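Local coordinates for protein PHOX (Pseudomonas fluorescens, PDB 4A9V) that catalyses the hydrolysis of phosphate monoesters as a beta-propeller alkaline phosphatase, using a cofactor of two oxo-bridged irons and calcium ions, at residues E387-P393 / P478-D484; C179-P185 / H272-L277; R488-D494 / N509-A514. All coordinates share one frame; numbering follows the deposited sequence.

Contact 1: E387-P393 / P478-D484; sequences EWIVVSP and PDGLGFD. With CA (calcium ion), chain R; CA (calcium ion), chain Q; FEO (mu-oxo-diiron), chain S.
Glu387 and Asp479 reach one metal cluster through different first torsions: Glu387 sets CG opposite its carbonyl carbon (chi1 -69°), then runs extended, whereas Asp479 turns its carboxylate away from its backbone N (chi1 179°). Their carboxylate planes stand 41° apart, and Glu387 OE1 comes to 2.9 Å from Asp479 CG, a closeness that the shared cations probably make tolerable. One calcium ion is chelated by both oxygens of Glu387 and also takes Asp479 OD2, at 2.3 Å. A second calcium is chelated by Asp479 OD1 and OD2 and receives Glu387 OE2, which also lies 2.2 Å from FE2 of the mu-oxo-diiron group. Glu387 OE2 is thus shared by three metals, an example of one carboxylate oxygen bridging several ions. Trp388 follows directly. Gly480 CA sits over its five-membered ring, 3.4 Å from the centroid, in a close CH-pi contact. Trp388 NE1 donates a hydrogen bond, 2.9 Å long, to the oxygen of a water that is itself a ligand of the second calcium, so the indole belongs to the second shell. Further out the contact turns apolar: Val390 CG2 meets Phe483 CD2 at 3.6 Å, while Ser392 CA lies over the Phe483 ring face. The strands run in roughly the same direction, but the single backbone bond, Trp388 N to Asp479 O, is weak. Strand 386-391 is one edge strand of its sheet, paired with 398-402, and strand 478-483 begins the next sheet, where Asp479 and Gly480 form a classic beta bulge facing Leu492.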
loop_
_atom_site.group_PDB
_atom_site.type_symbol
_atom_site.label_atom_id
_atom_site.label_comp_id
_atom_site.label_asym_id
_atom_site.label_seq_id
_atom_site.Cartn_x
_atom_site.Cartn_y
_atom_site.Cartn_z
ATOM N N GLU A 387 4.419 4.579 5.057
ATOM C CA GLU A 387 3.678 3.980 3.960
ATOM C C GLU A 387 4.595 3.006 3.219
ATOM O O GLU A 387 5.027 2.028 3.824
ATOM C CB GLU A 387 2.955 5.035 3.115
ATOM C CG GLU A 387 1.805 5.660 3.905
ATOM C CD GLU A 387 0.790 6.400 3.046
ATOM O OE1 GLU A 387 1.079 7.556 2.675
ATOM O OE2 GLU A 387 -0.312 5.855 2.767
ATOM N N TRP A 388 4.870 3.198 1.936
ATOM C CA TRP A 388 5.557 2.143 1.190
ATOM C C TRP A 388 7.024 2.032 1.544
ATOM O O TRP A 388 7.714 3.029 1.770
ATOM C CB TRP A 388 5.454 2.374 -0.309
ATOM C CG TRP A 388 4.079 2.194 -0.876
ATOM C CD1 TRP A 388 2.888 2.749 -0.430
ATOM C CD2 TRP A 388 3.771 1.624 -2.178
ATOM N NE1 TRP A 388 1.887 2.533 -1.338
ATOM C CE2 TRP A 388 2.370 1.907 -2.432
ATOM C CE3 TRP A 388 4.525 1.016 -3.173
ATOM C CZ2 TRP A 388 1.753 1.548 -3.618
ATOM C CZ3 TRP A 388 3.895 0.687 -4.375
ATOM C CH2 TRP A 388 2.546 0.953 -4.589
ATOM N N ILE A 389 7.524 0.800 1.447
ATOM C CA ILE A 389 8.939 0.480 1.591
ATOM C C ILE A 389 9.416 -0.217 0.321
ATOM O O ILE A 389 8.701 -1.065 -0.237
ATOM C CB ILE A 389 9.159 -0.427 2.822
ATOM C CG1 ILE A 389 8.685 0.296 4.086
ATOM C CG2 ILE A 389 10.625 -0.818 2.943
ATOM C CD1 ILE A 389 8.650 -0.568 5.331
ATOM N N VAL A 390 10.629 0.118 -0.122
ATOM C CA VAL A 390 11.248 -0.590 -1.240
ATOM C C VAL A 390 12.713 -0.857 -0.916
ATOM O O VAL A 390 13.327 -0.158 -0.108
ATOM C CB VAL A 390 11.145 0.193 -2.578
ATOM C CG1 VAL A 390 9.700 0.268 -3.046
ATOM C CG2 VAL A 390 11.774 1.576 -2.454
ATOM N N VAL A 391 13.263 -1.850 -1.591
ATOM C CA VAL A 391 14.643 -2.268 -1.416
ATOM C C VAL A 391 15.358 -2.083 -2.759
ATOM O O VAL A 391 14.921 -2.618 -3.778
ATOM C CB VAL A 391 14.700 -3.755 -0.990
ATOM C CG1 VAL A 391 16.143 -4.208 -0.849
ATOM C CG2 VAL A 391 13.939 -3.972 0.314
ATOM N N SER A 392 16.458 -1.342 -2.783
ATOM C CA SER A 392 17.175 -1.139 -4.038
ATOM C C SER A 392 17.659 -2.470 -4.591
ATOM O O SER A 392 18.361 -3.198 -3.902
ATOM C CB SER A 392 18.380 -0.243 -3.827
ATOM O OG SER A 392 19.208 -0.285 -4.968
ATOM N N PRO A 393 17.439 -2.713 -5.891
ATOM C CA PRO A 393 17.997 -3.913 -6.514
ATOM C C PRO A 393 19.495 -3.788 -6.782
ATOM O O PRO A 393 20.146 -4.778 -7.097
ATOM C CB PRO A 393 17.219 -4.023 -7.825
ATOM C CG PRO A 393 16.832 -2.619 -8.143
ATOM C CD PRO A 393 16.574 -1.957 -6.814
ATOM N N PRO A 478 4.717 12.124 0.089
ATOM C CA PRO A 478 5.126 10.924 -0.633
ATOM C C PRO A 478 4.538 9.683 0.041
ATOM O O PRO A 478 4.388 9.640 1.262
ATOM C CB PRO A 478 6.650 10.951 -0.513
ATOM C CG PRO A 478 6.895 11.649 0.788
ATOM C CD PRO A 478 5.821 12.702 0.878
ATOM N N ASP A 479 4.193 8.687 -0.764
ATOM C CA ASP A 479 3.391 7.567 -0.295
ATOM C C ASP A 479 3.921 6.306 -0.980
ATOM O O ASP A 479 4.777 5.609 -0.418
ATOM C CB ASP A 479 1.896 7.868 -0.572
ATOM C CG ASP A 479 0.943 6.760 -0.144
ATOM O OD1 ASP A 479 1.328 5.573 -0.126
ATOM O OD2 ASP A 479 -0.257 7.079 0.035
ATOM N N GLY A 480 3.581 6.110 -2.249
ATOM C CA GLY A 480 4.121 4.987 -2.988
ATOM C C GLY A 480 5.575 5.177 -3.380
ATOM O O GLY A 480 6.050 6.298 -3.584
ATOM N N LEU A 481 6.258 4.050 -3.566
ATOM C CA LEU A 481 7.636 4.014 -4.052
ATOM C C LEU A 481 7.797 2.810 -4.964
ATOM O O LEU A 481 7.166 1.772 -4.741
ATOM C CB LEU A 481 8.621 3.867 -2.893
ATOM C CG LEU A 481 8.752 5.002 -1.882
ATOM C CD1 LEU A 481 9.702 4.569 -0.777
ATOM C CD2 LEU A 481 9.233 6.281 -2.543
ATOM N N GLY A 482 8.723 2.901 -5.911
ATOM C CA GLY A 482 9.128 1.732 -6.675
ATOM C C GLY A 482 10.514 1.936 -7.230
ATOM O O GLY A 482 10.834 3.017 -7.692
ATOM N N PHE A 483 11.314 0.879 -7.260
ATOM C CA PHE A 483 12.558 0.877 -8.018
ATOM C C PHE A 483 12.328 0.235 -9.374
ATOM O O PHE A 483 11.580 -0.743 -9.487
ATOM C CB PHE A 483 13.654 0.103 -7.278
ATOM C CG PHE A 483 14.468 0.951 -6.345
ATOM C CD1 PHE A 483 15.416 1.825 -6.846
ATOM C CD2 PHE A 483 14.312 0.851 -4.968
ATOM C CE1 PHE A 483 16.174 2.599 -6.003
ATOM C CE2 PHE A 483 15.067 1.638 -4.118
ATOM C CZ PHE A 483 16.016 2.492 -4.637
ATOM N N ASP A 484 13.049 0.709 -10.380
ATOM C CA ASP A 484 13.221 -0.056 -11.597
ATOM C C ASP A 484 14.587 -0.728 -11.610
ATOM O O ASP A 484 15.396 -0.564 -10.691
ATOM C CB ASP A 484 12.984 0.808 -12.846
ATOM C CG ASP A 484 13.934 1.982 -12.957
ATOM O OD1 ASP A 484 15.077 1.885 -12.474
ATOM O OD2 ASP A 484 13.547 2.963 -13.634
HETATM CA CA CA R . -1.269 8.032 1.854
HETATM CA CA CA Q . -1.002 4.728 0.286
HETATM FE FE1 FEO S . -3.834 2.894 1.706
HETATM FE FE2 FEO S . -1.460 4.329 3.796
HETATM O O FEO S . -2.494 4.236 2.169
HETATM O O HOH W 1 -0.962 2.644 -1.117
HETATM O O HOH W 2 -3.585 3.709 -0.279
HETATM O O HOH W 3 -1.240 5.426 -2.092
HETATM O O HOH W 4 -2.900 6.529 0.532
HETATM O O HOH W 5 -3.320 7.495 2.966
#

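Contact 2: C179-P185 / H272-L277; sequences CANGKTP and HENAAL. With CA (calcium ion), chain Q; FEO (mu-oxo-diiron), chain S; EDO (1,2-ethanediol), chain O.
Cys179 and Glu273 meet where two segments run side by side in much the same direction, their end-to-end vectors 20° apart. Two backbone bonds join them: Ala180 N to Glu273 O at 2.8 Å, noticeably bent at the hydrogen, and the straighter Ala275 N to Asn181 O, whose donor stands above the carbonyl plane. Beyond these a water bridges Lys183 N, Ala275 O and Leu277 N. Gly182 CA comes to 3.1 Å from Ala275 O, a close pass of backbone on backbone at a glycine. The side chains at the inner end serve the metals. Cys179 directs SG away from its backbone N (chi1 -179°) and binds FE1 at 2.5 Å. Glu273 bends at chi2 (93°), which brings its carboxylate beside that sulfur, with OE2 3.2 Å from Cys179 SG. Its two oxygens then part: OE2 binds calcium at 2.3 Å and OE1 binds FE2 at 2.0 Å. At the outer end, Leu277 CG rests on Lys183 O and CD1 approaches Pro185 CD. Sulfur on one iron, and a carboxylate bridging the other iron and calcium, are consistent with a cofactor of unlike metals held together in part by these two segments.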
loop_
_atom_site.group_PDB
_atom_site.type_symbol
_atom_site.label_atom_id
_atom_site.label_comp_id
_atom_site.label_asym_id
_atom_site.label_seq_id
_atom_site.Cartn_x
_atom_site.Cartn_y
_atom_site.Cartn_z
ATOM N N CYS A 179 -4.388 -2.118 0.449
ATOM C CA CYS A 179 -3.627 -0.913 0.201
ATOM C C CYS A 179 -2.524 -1.222 -0.807
ATOM O O CYS A 179 -2.749 -1.148 -2.013
ATOM C CB CYS A 179 -3.095 -0.387 1.533
ATOM S SG CYS A 179 -2.155 1.130 1.393
ATOM N N ALA A 180 -1.369 -1.678 -0.346
ATOM C CA ALA A 180 -0.309 -2.004 -1.290
ATOM C C ALA A 180 0.194 -3.443 -1.099
ATOM O O ALA A 180 -0.577 -4.327 -0.680
ATOM C CB ALA A 180 0.803 -0.952 -1.242
ATOM N N ASN A 181 1.388 -3.717 -1.622
ATOM C CA ASN A 181 1.676 -5.016 -2.195
ATOM C C ASN A 181 3.075 -5.509 -1.859
ATOM O O ASN A 181 3.959 -4.734 -1.488
ATOM C CB ASN A 181 1.522 -4.947 -3.722
ATOM C CG ASN A 181 2.506 -3.985 -4.365
ATOM O OD1 ASN A 181 2.584 -2.806 -3.989
ATOM N ND2 ASN A 181 3.319 -4.496 -5.276
ATOM N N GLY A 182 3.293 -6.792 -2.148
ATOM C CA GLY A 182 4.620 -7.365 -2.296
ATOM C C GLY A 182 4.612 -8.434 -3.364
ATOM O O GLY A 182 3.567 -8.980 -3.701
ATOM N N LYS A 183 5.794 -8.736 -3.872
ATOM C CA LYS A 183 5.974 -9.747 -4.901
ATOM C C LYS A 183 7.057 -10.690 -4.414
ATOM O O LYS A 183 8.173 -10.256 -4.144
ATOM C CB LYS A 183 6.410 -9.086 -6.209
ATOM C CG LYS A 183 6.696 -10.081 -7.322
ATOM C CD LYS A 183 7.076 -9.370 -8.608
ATOM C CE LYS A 183 7.427 -10.342 -9.715
ATOM N NZ LYS A 183 7.886 -9.605 -10.929
ATOM N N THR A 184 6.731 -11.972 -4.285
ATOM C CA THR A 184 7.701 -12.909 -3.726
ATOM C C THR A 184 8.499 -13.577 -4.842
ATOM O O THR A 184 8.001 -13.759 -5.957
ATOM C CB THR A 184 7.043 -13.999 -2.864
ATOM O OG1 THR A 184 6.425 -14.964 -3.722
ATOM C CG2 THR A 184 6.039 -13.413 -1.889
ATOM N N PRO A 185 9.709 -14.046 -4.509
ATOM C CA PRO A 185 10.522 -14.719 -5.510
ATOM C C PRO A 185 10.074 -16.154 -5.757
ATOM O O PRO A 185 10.624 -16.804 -6.636
ATOM C CB PRO A 185 11.938 -14.668 -4.922
ATOM C CG PRO A 185 11.759 -14.438 -3.467
ATOM C CD PRO A 185 10.498 -13.636 -3.334
ATOM N N HIS A 272 -1.432 -2.530 7.534
ATOM C CA HIS A 272 -0.328 -2.778 6.611
ATOM C C HIS A 272 -0.442 -1.927 5.372
ATOM O O HIS A 272 -1.448 -2.001 4.668
ATOM C CB HIS A 272 -0.352 -4.235 6.167
ATOM C CG HIS A 272 0.019 -5.219 7.238
ATOM N ND1 HIS A 272 1.299 -5.603 7.445
ATOM C CD2 HIS A 272 -0.759 -5.952 8.116
ATOM C CE1 HIS A 272 1.334 -6.524 8.417
ATOM N NE2 HIS A 272 0.084 -6.738 8.831
ATOM N N GLU A 273 0.644 -1.249 5.005
ATOM C CA GLU A 273 0.708 -0.536 3.730
ATOM C C GLU A 273 1.217 -1.466 2.627
ATOM O O GLU A 273 0.445 -1.898 1.775
ATOM C CB GLU A 273 1.575 0.709 3.832
ATOM C CG GLU A 273 1.567 1.521 2.544
ATOM C CD GLU A 273 0.527 2.622 2.522
ATOM O OE1 GLU A 273 -0.000 2.957 3.613
ATOM O OE2 GLU A 273 0.275 3.167 1.416
ATOM N N ASN A 274 2.514 -1.772 2.625
ATOM C CA ASN A 274 3.074 -2.718 1.656
ATOM C C ASN A 274 3.995 -3.725 2.334
ATOM O O ASN A 274 4.109 -3.777 3.556
ATOM C CB ASN A 274 3.723 -2.012 0.433
ATOM C CG ASN A 274 5.205 -1.718 0.610
ATOM O OD1 ASN A 274 5.676 -1.418 1.709
ATOM N ND2 ASN A 274 5.926 -1.666 -0.507
ATOM N N ALA A 275 4.585 -4.589 1.518
ATOM C CA ALA A 275 5.394 -5.693 2.006
ATOM C C ALA A 275 6.592 -5.840 1.073
ATOM O O ALA A 275 6.457 -6.274 -0.065
ATOM C CB ALA A 275 4.569 -6.971 2.037
ATOM N N ALA A 276 7.736 -5.332 1.514
ATOM C CA ALA A 276 8.924 -5.221 0.670
ATOM C C ALA A 276 9.822 -6.430 0.868
ATOM O O ALA A 276 10.332 -6.652 1.964
ATOM C CB ALA A 276 9.688 -3.948 1.002
ATOM N N LEU A 277 10.012 -7.213 -0.190
ATOM C CA LEU A 277 10.794 -8.447 -0.105
ATOM C C LEU A 277 12.288 -8.182 -0.217
ATOM O O LEU A 277 12.738 -7.450 -1.095
ATOM C CB LEU A 277 10.364 -9.419 -1.205
ATOM C CG LEU A 277 9.294 -10.440 -0.822
ATOM C CD1 LEU A 277 9.833 -11.495 0.126
ATOM C CD2 LEU A 277 8.059 -9.770 -0.254
HETATM CA CA CA Q . -1.002 4.728 0.286
HETATM FE FE1 FEO S . -3.834 2.894 1.706
HETATM FE FE2 FEO S . -1.460 4.329 3.796
HETATM O O FEO S . -2.494 4.236 2.169
HETATM C C1 EDO O . 8.327 -12.672 -12.772
HETATM O O1 EDO O . 8.014 -11.202 -13.079
HETATM C C2 EDO O . 7.749 -13.023 -11.396
HETATM O O2 EDO O . 7.341 -14.404 -11.380
HETATM O O HOH W 6 5.330 -2.399 -3.300
HETATM O O HOH W 7 8.093 -7.027 -2.730
HETATM O O HOH W 2 -3.585 3.709 -0.279
HETATM O O HOH W 1 -0.962 2.644 -1.117
HETATM O O HOH W 3 -1.240 5.426 -2.092
HETATM O O HOH W 4 -2.900 6.529 0.532
HETATM O O HOH W 8 -5.159 4.675 2.179
#

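Contact 3: R488-D494 / N509-A514; sequences RLWILTD and NQMLCA. With CA (calcium ion), chain R; LI (lithium ion), chain G.
Cys513 and Trp490 form a non-hydrogen-bonded pair on two antiparallel strands, with the thiol laid squarely on the indole. Cys513 SG stands 3.7 Å from the centroid of the six-membered ring, only 6° off its normal, an orientation made possible by SG lying opposite its own backbone N (chi1 -166°). The same sulfur also touches the aliphatic part of Arg488, 3.6 Å from its CB. Met511 approaches Trp490 differently: CG comes to the ring edge, and SD makes an oblique Met-aromatic contact. Leu492 lies alongside Met511, pointing the same way, and brings CD1 to 3.8 Å from Met511 SD. The other sheet face carries Leu489, Ile491, Leu512 and Ala514, where Ile491 CD1 meets Ala514 CB. Near the metal end the chemistry becomes polar. Thr493 OG1 donates to Asn509 OD1 at 2.8 Å and accepts from Gln510 N at 3.0 Å, a double grip that fixes the hydroxyl. Asn509 ND2 in turn donates to a water whose oxygen lies 2.6 Å from Asp494 OD1. Asp494 OD2 binds calcium at 2.4 Å, while OD1 is the nearer of its oxygens to lithium, at 2.4 Å. The two strands are the central pair of a four-stranded antiparallel propeller blade, with 478-483 and 521-526 as its edge strands; Phe524 of the latter meets Trp490 edge-to-face, and Ile536 of strand 532-538 also touches that indole.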
loop_
_atom_site.group_PDB
_atom_site.type_symbol
_atom_site.label_atom_id
_atom_site.label_comp_id
_atom_site.label_asym_id
_atom_site.label_seq_id
_atom_site.Cartn_x
_atom_site.Cartn_y
_atom_site.Cartn_z
ATOM N N ARG A 488 16.586 3.645 -10.638
ATOM C CA ARG A 488 15.798 4.846 -10.399
ATOM C C ARG A 488 14.773 4.571 -9.302
ATOM O O ARG A 488 14.116 3.538 -9.313
ATOM C CB ARG A 488 15.067 5.281 -11.670
ATOM C CG ARG A 488 15.935 6.004 -12.692
ATOM C CD ARG A 488 15.209 6.227 -14.015
ATOM N NE ARG A 488 15.160 5.010 -14.821
ATOM C CZ ARG A 488 16.096 4.647 -15.691
ATOM N NH1 ARG A 488 17.161 5.407 -15.894
ATOM N NH2 ARG A 488 15.967 3.501 -16.345
ATOM N N LEU A 489 14.607 5.535 -8.407
ATOM C CA LEU A 489 13.584 5.499 -7.375
ATOM C C LEU A 489 12.410 6.373 -7.777
ATOM O O LEU A 489 12.532 7.596 -7.866
ATOM C CB LEU A 489 14.159 5.988 -6.041
ATOM C CG LEU A 489 13.157 6.028 -4.885
ATOM C CD1 LEU A 489 12.633 4.641 -4.546
ATOM C CD2 LEU A 489 13.804 6.669 -3.663
ATOM N N TRP A 490 11.260 5.747 -7.945
ATOM C CA TRP A 490 10.034 6.427 -8.334
ATOM C C TRP A 490 9.206 6.701 -7.104
ATOM O O TRP A 490 9.062 5.839 -6.236
ATOM C CB TRP A 490 9.268 5.559 -9.328
ATOM C CG TRP A 490 10.044 5.291 -10.589
ATOM C CD1 TRP A 490 10.961 4.276 -10.826
ATOM C CD2 TRP A 490 10.038 6.100 -11.801
ATOM N NE1 TRP A 490 11.486 4.384 -12.084
ATOM C CE2 TRP A 490 10.963 5.460 -12.726
ATOM C CE3 TRP A 490 9.358 7.236 -12.204
ATOM C CZ2 TRP A 490 11.179 5.947 -14.001
ATOM C CZ3 TRP A 490 9.598 7.731 -13.483
ATOM C CH2 TRP A 490 10.468 7.087 -14.367
ATOM N N ILE A 491 8.754 7.949 -6.971
ATOM C CA ILE A 491 8.085 8.463 -5.778
ATOM C C ILE A 491 6.685 8.935 -6.171
ATOM O O ILE A 491 6.539 9.732 -7.100
ATOM C CB ILE A 491 8.843 9.680 -5.202
ATOM C CG1 ILE A 491 10.272 9.306 -4.805
ATOM C CG2 ILE A 491 8.083 10.267 -4.026
ATOM C CD1 ILE A 491 11.187 10.499 -4.595
ATOM N N LEU A 492 5.661 8.396 -5.518
ATOM C CA LEU A 492 4.273 8.661 -5.878
ATOM C C LEU A 492 3.636 9.419 -4.717
ATOM O O LEU A 492 3.932 9.125 -3.564
ATOM C CB LEU A 492 3.542 7.333 -6.115
ATOM C CG LEU A 492 3.946 6.538 -7.363
ATOM C CD1 LEU A 492 5.356 5.962 -7.324
ATOM C CD2 LEU A 492 2.953 5.420 -7.598
ATOM N N THR A 493 2.764 10.382 -5.002
ATOM C CA THR A 493 2.223 11.212 -3.932
ATOM C C THR A 493 0.730 11.048 -3.679
ATOM O O THR A 493 -0.070 10.809 -4.590
ATOM C CB THR A 493 2.560 12.713 -4.085
ATOM O OG1 THR A 493 1.738 13.338 -5.084
ATOM C CG2 THR A 493 4.003 12.916 -4.438
ATOM N N ASP A 494 0.378 11.211 -2.407
ATOM C CA ASP A 494 -0.995 11.244 -1.926
ATOM C C ASP A 494 -1.133 12.385 -0.924
ATOM O O ASP A 494 -1.188 12.177 0.289
ATOM C CB ASP A 494 -1.358 9.921 -1.253
ATOM C CG ASP A 494 -2.677 9.995 -0.523
ATOM O OD1 ASP A 494 -3.550 10.755 -0.992
ATOM O OD2 ASP A 494 -2.818 9.351 0.545
ATOM N N ASN A 509 -1.660 15.653 -7.410
ATOM C CA ASN A 509 -0.767 14.558 -7.071
ATOM C C ASN A 509 -0.007 14.058 -8.287
ATOM O O ASN A 509 -0.372 14.326 -9.436
ATOM C CB ASN A 509 -1.545 13.435 -6.387
ATOM C CG ASN A 509 -1.758 13.713 -4.922
ATOM O OD1 ASN A 509 -0.802 14.018 -4.207
ATOM N ND2 ASN A 509 -3.005 13.654 -4.469
ATOM N N GLN A 510 1.119 13.415 -8.025
ATOM C CA GLN A 510 2.177 13.348 -9.007
ATOM C C GLN A 510 3.128 12.197 -8.745
ATOM O O GLN A 510 3.035 11.502 -7.723
ATOM C CB GLN A 510 2.921 14.664 -9.007
ATOM C CG GLN A 510 3.537 15.006 -7.673
ATOM C CD GLN A 510 3.994 16.451 -7.605
ATOM O OE1 GLN A 510 5.183 16.751 -7.786
ATOM N NE2 GLN A 510 3.060 17.349 -7.314
ATOM N N MET A 511 3.984 11.951 -9.724
ATOM C CA MET A 511 5.049 10.982 -9.592
ATOM C C MET A 511 6.355 11.656 -9.956
ATOM O O MET A 511 6.433 12.394 -10.942
ATOM C CB MET A 511 4.791 9.761 -10.487
ATOM C CG MET A 511 5.854 8.670 -10.371
ATOM S SD MET A 511 5.328 7.064 -11.006
ATOM C CE MET A 511 5.157 7.437 -12.744
ATOM N N LEU A 512 7.379 11.382 -9.158
ATOM C CA LEU A 512 8.710 11.925 -9.358
ATOM C C LEU A 512 9.716 10.785 -9.455
ATOM O O LEU A 512 9.395 9.627 -9.185
ATOM C CB LEU A 512 9.086 12.873 -8.204
ATOM C CG LEU A 512 8.044 13.961 -7.896
ATOM C CD1 LEU A 512 7.166 13.591 -6.709
ATOM C CD2 LEU A 512 8.702 15.321 -7.677
ATOM N N CYS A 513 10.913 11.117 -9.909
ATOM C CA CYS A 513 11.980 10.150 -10.042
ATOM C C CYS A 513 13.232 10.709 -9.391
ATOM O O CYS A 513 13.557 11.881 -9.565
ATOM C CB CYS A 513 12.240 9.865 -11.521
ATOM S SG CYS A 513 13.247 8.396 -11.828
ATOM N N ALA A 514 13.939 9.856 -8.660
ATOM C CA ALA A 514 15.087 10.274 -7.870
ATOM C C ALA A 514 16.304 9.403 -8.153
ATOM O O ALA A 514 16.185 8.197 -8.420
ATOM C CB ALA A 514 14.752 10.233 -6.389
HETATM CA CA CA R . -1.269 8.032 1.854
HETATM LI LI LI G . -5.510 9.726 0.003
HETATM O O HOH W 9 -4.321 13.058 -2.000
HETATM O O HOH W 10 -5.234 8.307 1.226
HETATM O O HOH W 11 -5.494 11.629 0.635
HETATM O O HOH W 12 -6.190 11.569 -1.666
HETATM O O HOH W 4 -2.900 6.529 0.532
HETATM O O HOH W 5 -3.320 7.495 2.966
#

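All three contacts are largely buried, yet they illustrate different ways of joining a propeller around a central metal cluster. Contact 3 lies within one sheet and is knit by regular backbone bonds; contacts 1 and 2 join strands of different sheets and depend more on side chains and metals. Contact 2 lies closest to the chain centre, though Lys183 and Pro185 at its outer end are exposed, as Pro393 is in contact 1. Contacts 1 and 2 share the diiron group and one calcium, and touch directly where Asn274 ND2 meets Ile389 O. Contacts 1 and 3 share the other calcium, and their strands 478-483 and 489-493 are neighbours in one sheet. Contacts 2 and 3 do not touch, their nearest atoms about 7 Å apart.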